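Local coordinates for protein dicer Related Helicase (PDB 6M6Q) that probably hydrolyses ATP and binds single- and double-stranded RNA as a full-length helicase of the RIG-I-like receptor family, this chain being its helical N-terminal domain, at residues 206-211 against 286-291; 218-223 against 265-270. All blocks are in the same frame, centred on the assembly; numbering follows the deposited sequence.

Interaction 1. Residues 206-211 against 286-291; sequences NPRCVS and HEEWYY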
loop_
_atom_site.group_PDB
_atom_site.type_symbol
_atom_site.label_atom_id
_atom_site.label_comp_id
_atom_site.label_asym_id
_atom_site.label_seq_id
_atom_site.Cartn_x
_atom_site.Cartn_y
_atom_site.Cartn_z
ATOM N N ASN B 206 26.709 -7.895 -13.924
ATOM C CA ASN B 206 27.379 -6.622 -13.517
ATOM C C ASN B 206 28.811 -6.930 -13.050
ATOM O O ASN B 206 29.009 -7.678 -12.086
ATOM C CB ASN B 206 26.555 -5.910 -12.429
ATOM C CG ASN B 206 26.891 -4.440 -12.251
ATOM O OD1 ASN B 206 27.954 -3.976 -12.652
ATOM N ND2 ASN B 206 25.986 -3.695 -11.634
ATOM N N PRO B 207 29.861 -6.379 -13.711
ATOM C CA PRO B 207 31.244 -6.617 -13.291
ATOM C C PRO B 207 31.593 -5.939 -11.953
ATOM O O PRO B 207 32.539 -6.360 -11.304
ATOM C CB PRO B 207 32.113 -6.013 -14.418
ATOM C CG PRO B 207 31.139 -5.674 -15.549
ATOM C CD PRO B 207 29.782 -5.521 -14.899
ATOM N N ARG B 208 30.822 -4.920 -11.577
ATOM C CA ARG B 208 31.016 -4.133 -10.342
ATOM C C ARG B 208 30.548 -4.945 -9.122
ATOM O O ARG B 208 31.211 -4.850 -8.081
ATOM C CB ARG B 208 30.264 -2.810 -10.462
ATOM C CG ARG B 208 30.687 -1.964 -11.656
ATOM C CD ARG B 208 30.115 -0.566 -11.534
ATOM N NE ARG B 208 30.084 0.215 -12.766
ATOM C CZ ARG B 208 29.073 0.231 -13.640
ATOM N NH1 ARG B 208 29.127 1.023 -14.700
ATOM N NH2 ARG B 208 28.027 -0.562 -13.468
ATOM N N CYS B 209 29.458 -5.707 -9.247
ATOM C CA CYS B 209 28.720 -6.311 -8.104
ATOM C C CYS B 209 28.964 -7.824 -8.016
ATOM O O CYS B 209 27.979 -8.569 -7.817
ATOM C CB CYS B 209 27.223 -6.054 -8.230
ATOM S SG CYS B 209 26.787 -4.303 -8.378
ATOM N N VAL B 210 30.218 -8.270 -8.072
ATOM C CA VAL B 210 30.565 -9.726 -8.107
ATOM C C VAL B 210 30.496 -10.285 -6.681
ATOM O O VAL B 210 29.891 -11.358 -6.510
ATOM C CB VAL B 210 31.939 -9.981 -8.761
ATOM C CG1 VAL B 210 32.421 -11.409 -8.538
ATOM C CG2 VAL B 210 31.921 -9.655 -10.246
ATOM N N SER B 211 31.067 -9.568 -5.703
ATOM C CA SER B 211 31.089 -9.944 -4.258
ATOM C C SER B 211 29.663 -9.959 -3.703
ATOM O O SER B 211 29.361 -10.837 -2.884
ATOM C CB SER B 211 31.968 -9.004 -3.449
ATOM O OG SER B 211 33.250 -8.865 -4.041
ATOM N N HIS B 286 31.467 3.055 -2.517
ATOM C CA HIS B 286 30.791 2.405 -1.352
ATOM C C HIS B 286 29.280 2.211 -1.609
ATOM O O HIS B 286 28.661 1.399 -0.891
ATOM C CB HIS B 286 31.040 3.217 -0.074
ATOM C CG HIS B 286 30.715 4.667 -0.211
ATOM N ND1 HIS B 286 31.480 5.526 -0.980
ATOM C CD2 HIS B 286 29.694 5.402 0.284
ATOM C CE1 HIS B 286 30.943 6.725 -0.951
ATOM N NE2 HIS B 286 29.852 6.676 -0.173
ATOM N N GLU B 287 28.701 2.939 -2.570
ATOM C CA GLU B 287 27.261 2.834 -2.931
ATOM C C GLU B 287 27.107 2.182 -4.317
ATOM O O GLU B 287 26.005 2.271 -4.879
ATOM C CB GLU B 287 26.605 4.215 -2.905
ATOM C CG GLU B 287 26.661 4.899 -1.553
ATOM C CD GLU B 287 26.014 6.277 -1.506
ATOM O OE1 GLU B 287 26.197 7.053 -2.472
ATOM O OE2 GLU B 287 25.328 6.576 -0.495
ATOM N N GLU B 288 28.142 1.475 -4.798
ATOM C CA GLU B 288 28.164 0.767 -6.111
ATOM C C GLU B 288 27.061 -0.290 -6.133
ATOM O O GLU B 288 26.453 -0.475 -7.215
ATOM C CB GLU B 288 29.518 0.093 -6.340
ATOM C CG GLU B 288 30.002 0.148 -7.773
ATOM C CD GLU B 288 31.511 0.024 -7.936
ATOM O OE1 GLU B 288 32.051 -1.088 -7.706
ATOM O OE2 GLU B 288 32.148 1.039 -8.281
ATOM N N TRP B 289 26.823 -0.959 -4.988
ATOM C CA TRP B 289 25.797 -2.024 -4.854
ATOM C C TRP B 289 24.399 -1.432 -5.059
ATOM O O TRP B 289 23.575 -2.093 -5.747
ATOM C CB TRP B 289 25.920 -2.772 -3.523
ATOM C CG TRP B 289 25.596 -1.991 -2.289
ATOM C CD1 TRP B 289 26.491 -1.469 -1.404
ATOM C CD2 TRP B 289 24.295 -1.784 -1.705
ATOM N NE1 TRP B 289 25.841 -0.922 -0.330
ATOM C CE2 TRP B 289 24.494 -1.088 -0.494
ATOM C CE3 TRP B 289 22.985 -2.101 -2.087
ATOM C CZ2 TRP B 289 23.434 -0.697 0.322
ATOM C CZ3 TRP B 289 21.941 -1.716 -1.278
ATOM C CH2 TRP B 289 22.165 -1.017 -0.094
ATOM N N TYR B 290 24.149 -0.235 -4.514
ATOM C CA TYR B 290 22.840 0.461 -4.583
ATOM C C TYR B 290 22.562 0.869 -6.032
ATOM O O TYR B 290 21.463 0.579 -6.526
ATOM C CB TYR B 290 22.786 1.648 -3.615
ATOM C CG TYR B 290 21.570 2.523 -3.796
ATOM C CD1 TYR B 290 21.660 3.754 -4.434
ATOM C CD2 TYR B 290 20.310 2.052 -3.486
ATOM C CE1 TYR B 290 20.538 4.532 -4.667
ATOM C CE2 TYR B 290 19.178 2.818 -3.709
ATOM C CZ TYR B 290 19.292 4.065 -4.298
ATOM O OH TYR B 290 18.180 4.824 -4.527
ATOM N N TYR B 291 23.531 1.499 -6.702
ATOM C CA TYR B 291 23.394 1.951 -8.111
ATOM C C TYR B 291 23.370 0.715 -9.021
ATOM O O TYR B 291 22.710 0.768 -10.058
ATOM C CB TYR B 291 24.480 2.981 -8.462
ATOM C CG TYR B 291 24.381 4.264 -7.673
ATOM C CD1 TYR B 291 23.187 4.967 -7.605
ATOM C CD2 TYR B 291 25.462 4.764 -6.956
ATOM C CE1 TYR B 291 23.064 6.123 -6.848
ATOM C CE2 TYR B 291 25.354 5.919 -6.190
ATOM C CZ TYR B 291 24.149 6.599 -6.134
ATOM O OH TYR B 291 24.024 7.745 -5.399
#
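Arg-208 lays its side-chain carbons against CG and the carboxylate of Glu-288, in a small, partly buried contact between a loop and the start of a helix. Residues 206-209 lead into helix 210-221, with Cys-209 at its N-cap position, and Glu-287 holds the same position for helix 288-295; the contact therefore joins two helix beginnings. The two long side chains cross at about a right angle. CD of Arg-208 lies 3.8 Å from CG of Glu-288, and CB of Arg-208 is 3.7 Å from OE1 of Glu-288. Arg-208 has CG beside its backbone N (chi1 -58°) and then runs extended to NE, which takes the guanidinium group away beyond the carboxylate. Its NE stays 5.0 Å from OE2 of Glu-288, with the two planes 51° apart, a geometry that fits a longer-range attraction of opposite charges and not a salt bridge. Replacing Glu-288 with an alanine would probably open a gap beside CB and CD of Arg-208 and leave the guanidinium group without this nearby negative charge. Behind this pair, the buried Cys-209 packs on backbone: its SG is 4.0 Å from the carbonyl O of Glu-288 and 4.3 Å from CA of Trp-289. The loop is shaped by an Asx turn, in which OD1 of Asn-206 accepts from the backbone N of Arg-208 at 3.2 Å, the donor standing well above the plane of the amide carbonyl. Beyond the contact, Thr-213 bonds through its hydroxyl to the carbonyl of Cys-209 in the first turn of helix 210-221. The indole of Trp-289 meets Phe-275 edge-to-face and touches Thr-166, while Tyr-290 touches Lys-170, so helix 288-295 is set between the loop 206-209 and helix 162-171.

Interaction 2. Residues 218-223 against 265-270; sequences FEVFNK and TLTMFL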
loop_
_atom_site.group_PDB
_atom_site.type_symbol
_atom_site.label_atom_id
_atom_site.label_comp_id
_atom_site.label_asym_id
_atom_site.label_seq_id
_atom_site.Cartn_x
_atom_site.Cartn_y
_atom_site.Cartn_z
ATOM N N PHE B 218 23.856 -17.023 -1.842
ATOM C CA PHE B 218 23.986 -17.906 -0.660
ATOM C C PHE B 218 22.788 -17.708 0.281
ATOM O O PHE B 218 22.215 -18.733 0.737
ATOM C CB PHE B 218 25.308 -17.668 0.067
ATOM C CG PHE B 218 25.399 -18.420 1.363
ATOM C CD1 PHE B 218 25.595 -19.796 1.371
ATOM C CD2 PHE B 218 25.153 -17.778 2.564
ATOM C CE1 PHE B 218 25.575 -20.507 2.561
ATOM C CE2 PHE B 218 25.169 -18.483 3.757
ATOM C CZ PHE B 218 25.381 -19.848 3.751
ATOM N N GLU B 219 22.461 -16.444 0.609
ATOM C CA GLU B 219 21.413 -16.088 1.606
ATOM C C GLU B 219 20.038 -16.418 1.024
ATOM O O GLU B 219 19.144 -16.745 1.825
ATOM C CB GLU B 219 21.477 -14.614 2.022
ATOM C CG GLU B 219 22.804 -14.185 2.622
ATOM C CD GLU B 219 23.115 -14.708 4.015
ATOM O OE1 GLU B 219 22.944 -15.918 4.251
ATOM O OE2 GLU B 219 23.593 -13.905 4.850
ATOM N N VAL B 220 19.897 -16.440 -0.311
ATOM C CA VAL B 220 18.611 -16.803 -0.975
ATOM C C VAL B 220 18.465 -18.334 -1.134
ATOM O O VAL B 220 17.375 -18.817 -0.846
ATOM C CB VAL B 220 18.426 -16.058 -2.296
ATOM C CG1 VAL B 220 17.400 -16.748 -3.176
ATOM C CG2 VAL B 220 18.035 -14.599 -2.049
ATOM N N PHE B 221 19.503 -19.076 -1.541
ATOM C CA PHE B 221 19.365 -20.516 -1.905
ATOM C C PHE B 221 19.960 -21.446 -0.832
ATOM O O PHE B 221 19.464 -22.552 -0.696
ATOM C CB PHE B 221 19.990 -20.805 -3.269
ATOM C CG PHE B 221 19.348 -20.080 -4.418
ATOM C CD1 PHE B 221 18.152 -20.516 -4.965
ATOM C CD2 PHE B 221 19.943 -18.943 -4.954
ATOM C CE1 PHE B 221 17.561 -19.819 -6.010
ATOM C CE2 PHE B 221 19.353 -18.255 -6.009
ATOM C CZ PHE B 221 18.163 -18.689 -6.529
ATOM N N ASN B 222 21.056 -21.076 -0.174
ATOM C CA ASN B 222 21.856 -22.068 0.593
ATOM C C ASN B 222 21.719 -21.843 2.100
ATOM O O ASN B 222 22.078 -22.772 2.845
ATOM C CB ASN B 222 23.300 -22.113 0.097
ATOM C CG ASN B 222 23.384 -22.669 -1.308
ATOM O OD1 ASN B 222 24.072 -22.116 -2.165
ATOM N ND2 ASN B 222 22.616 -23.715 -1.571
ATOM N N LYS B 223 21.198 -20.698 2.552
ATOM C CA LYS B 223 20.894 -20.495 4.000
ATOM C C LYS B 223 19.590 -21.217 4.344
ATOM O O LYS B 223 18.551 -20.850 3.788
ATOM C CB LYS B 223 20.824 -19.018 4.377
ATOM C CG LYS B 223 20.858 -18.748 5.869
ATOM C CD LYS B 223 22.279 -18.590 6.405
ATOM C CE LYS B 223 22.355 -18.680 7.916
ATOM N NZ LYS B 223 22.352 -17.335 8.540
ATOM N N THR B 265 12.405 -12.822 -3.351
ATOM C CA THR B 265 12.579 -11.376 -3.657
ATOM C C THR B 265 12.898 -10.633 -2.350
ATOM O O THR B 265 13.867 -9.855 -2.330
ATOM C CB THR B 265 11.345 -10.771 -4.343
ATOM O OG1 THR B 265 11.007 -11.521 -5.511
ATOM C CG2 THR B 265 11.559 -9.324 -4.742
ATOM N N LEU B 266 12.142 -10.901 -1.286
ATOM C CA LEU B 266 12.315 -10.221 0.022
ATOM C C LEU B 266 13.661 -10.626 0.638
ATOM O O LEU B 266 14.333 -9.734 1.240
ATOM C CB LEU B 266 11.142 -10.573 0.944
ATOM C CG LEU B 266 9.776 -10.077 0.469
ATOM C CD1 LEU B 266 8.733 -10.273 1.546
ATOM C CD2 LEU B 266 9.831 -8.621 0.036
ATOM N N THR B 267 14.073 -11.883 0.442
ATOM C CA THR B 267 15.306 -12.444 1.036
ATOM C C THR B 267 16.522 -11.776 0.400
ATOM O O THR B 267 17.517 -11.628 1.111
ATOM C CB THR B 267 15.316 -13.969 0.933
ATOM O OG1 THR B 267 14.165 -14.425 1.641
ATOM C CG2 THR B 267 16.547 -14.607 1.529
ATOM N N MET B 268 16.400 -11.275 -0.833
ATOM C CA MET B 268 17.479 -10.491 -1.511
ATOM C C MET B 268 17.694 -9.156 -0.783
ATOM O O MET B 268 18.853 -8.829 -0.496
ATOM C CB MET B 268 17.159 -10.199 -2.976
ATOM C CG MET B 268 17.364 -11.364 -3.877
ATOM S SD MET B 268 17.010 -10.903 -5.571
ATOM C CE MET B 268 18.625 -10.383 -6.125
ATOM N N PHE B 269 16.630 -8.406 -0.506
ATOM C CA PHE B 269 16.692 -7.108 0.220
ATOM C C PHE B 269 17.145 -7.344 1.664
ATOM O O PHE B 269 17.879 -6.510 2.178
ATOM C CB PHE B 269 15.346 -6.387 0.152
ATOM C CG PHE B 269 15.080 -5.758 -1.188
ATOM C CD1 PHE B 269 14.504 -6.495 -2.209
ATOM C CD2 PHE B 269 15.474 -4.453 -1.450
ATOM C CE1 PHE B 269 14.287 -5.931 -3.455
ATOM C CE2 PHE B 269 15.272 -3.894 -2.700
ATOM C CZ PHE B 269 14.669 -4.630 -3.699
ATOM N N LEU B 270 16.761 -8.481 2.255
ATOM C CA LEU B 270 17.190 -8.905 3.611
ATOM C C LEU B 270 18.704 -9.082 3.612
ATOM O O LEU B 270 19.340 -8.574 4.519
ATOM C CB LEU B 270 16.473 -10.207 3.996
ATOM C CG LEU B 270 16.587 -10.656 5.455
ATOM C CD1 LEU B 270 15.708 -9.819 6.345
ATOM C CD2 LEU B 270 16.203 -12.115 5.621
#
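Val-220 meets Thr-267 and Met-268 from the last turn of helix 210-221, and its two methyl groups have separate tasks. From CB the chain forks. CG1, anti to the backbone N (chi1 161°), stays on its own helix and sits 3.7 Å above the ring plane of Phe-221, over the ring centre. CG2, beside the backbone N, makes the crossing: it lies 3.8 Å from CG of Met-268. The same CG2 of Val-220 is 3.9 Å from CG2 of Thr-267. One methyl thus fits against two consecutive residues of helix 262-271. This is apolar helix-to-helix packing within an all-helical N-terminal domain, and the backbones come close, Val-220 CA lying 5.8 Å from Thr-267 CA. The methyl of Thr-267 also lies against the opposing backbone, its CG2 being 3.4 Å from the carbonyl O of Glu-219. That carbonyl accepts a hydrogen bond from ND1 of His-226, whereas the hydroxyl of Thr-267 is turned back to the carbonyl of His-263 in its own helix. With its polar atom occupied there, Thr-267 presents carbon to Val-220. Trp-260 touches both Phe-221 and Met-268, bordering the contact on each helix.

How the interactions relate
Helix 210-221 ties the two contacts together: interaction 1 lies at its beginning and interaction 2 at its last turn. Their centres are about 17 Å apart, and the nearest atoms about 7 Å, so they do not touch. The partners, helices 262-271 and 288-295, follow each other in the chain, and both segments of interaction 2 fall between those of interaction 1 in sequence. Interaction 2 is buried, its centre about 9 Å from that of the chain, whereas interaction 1 is only partly buried at about 21 Å. The lead-in and N-cap of helix 210-221 thus meet the start of helix 288-295, while its last turn packs on helix 262-271, linking distant sequence within the N-terminal domain.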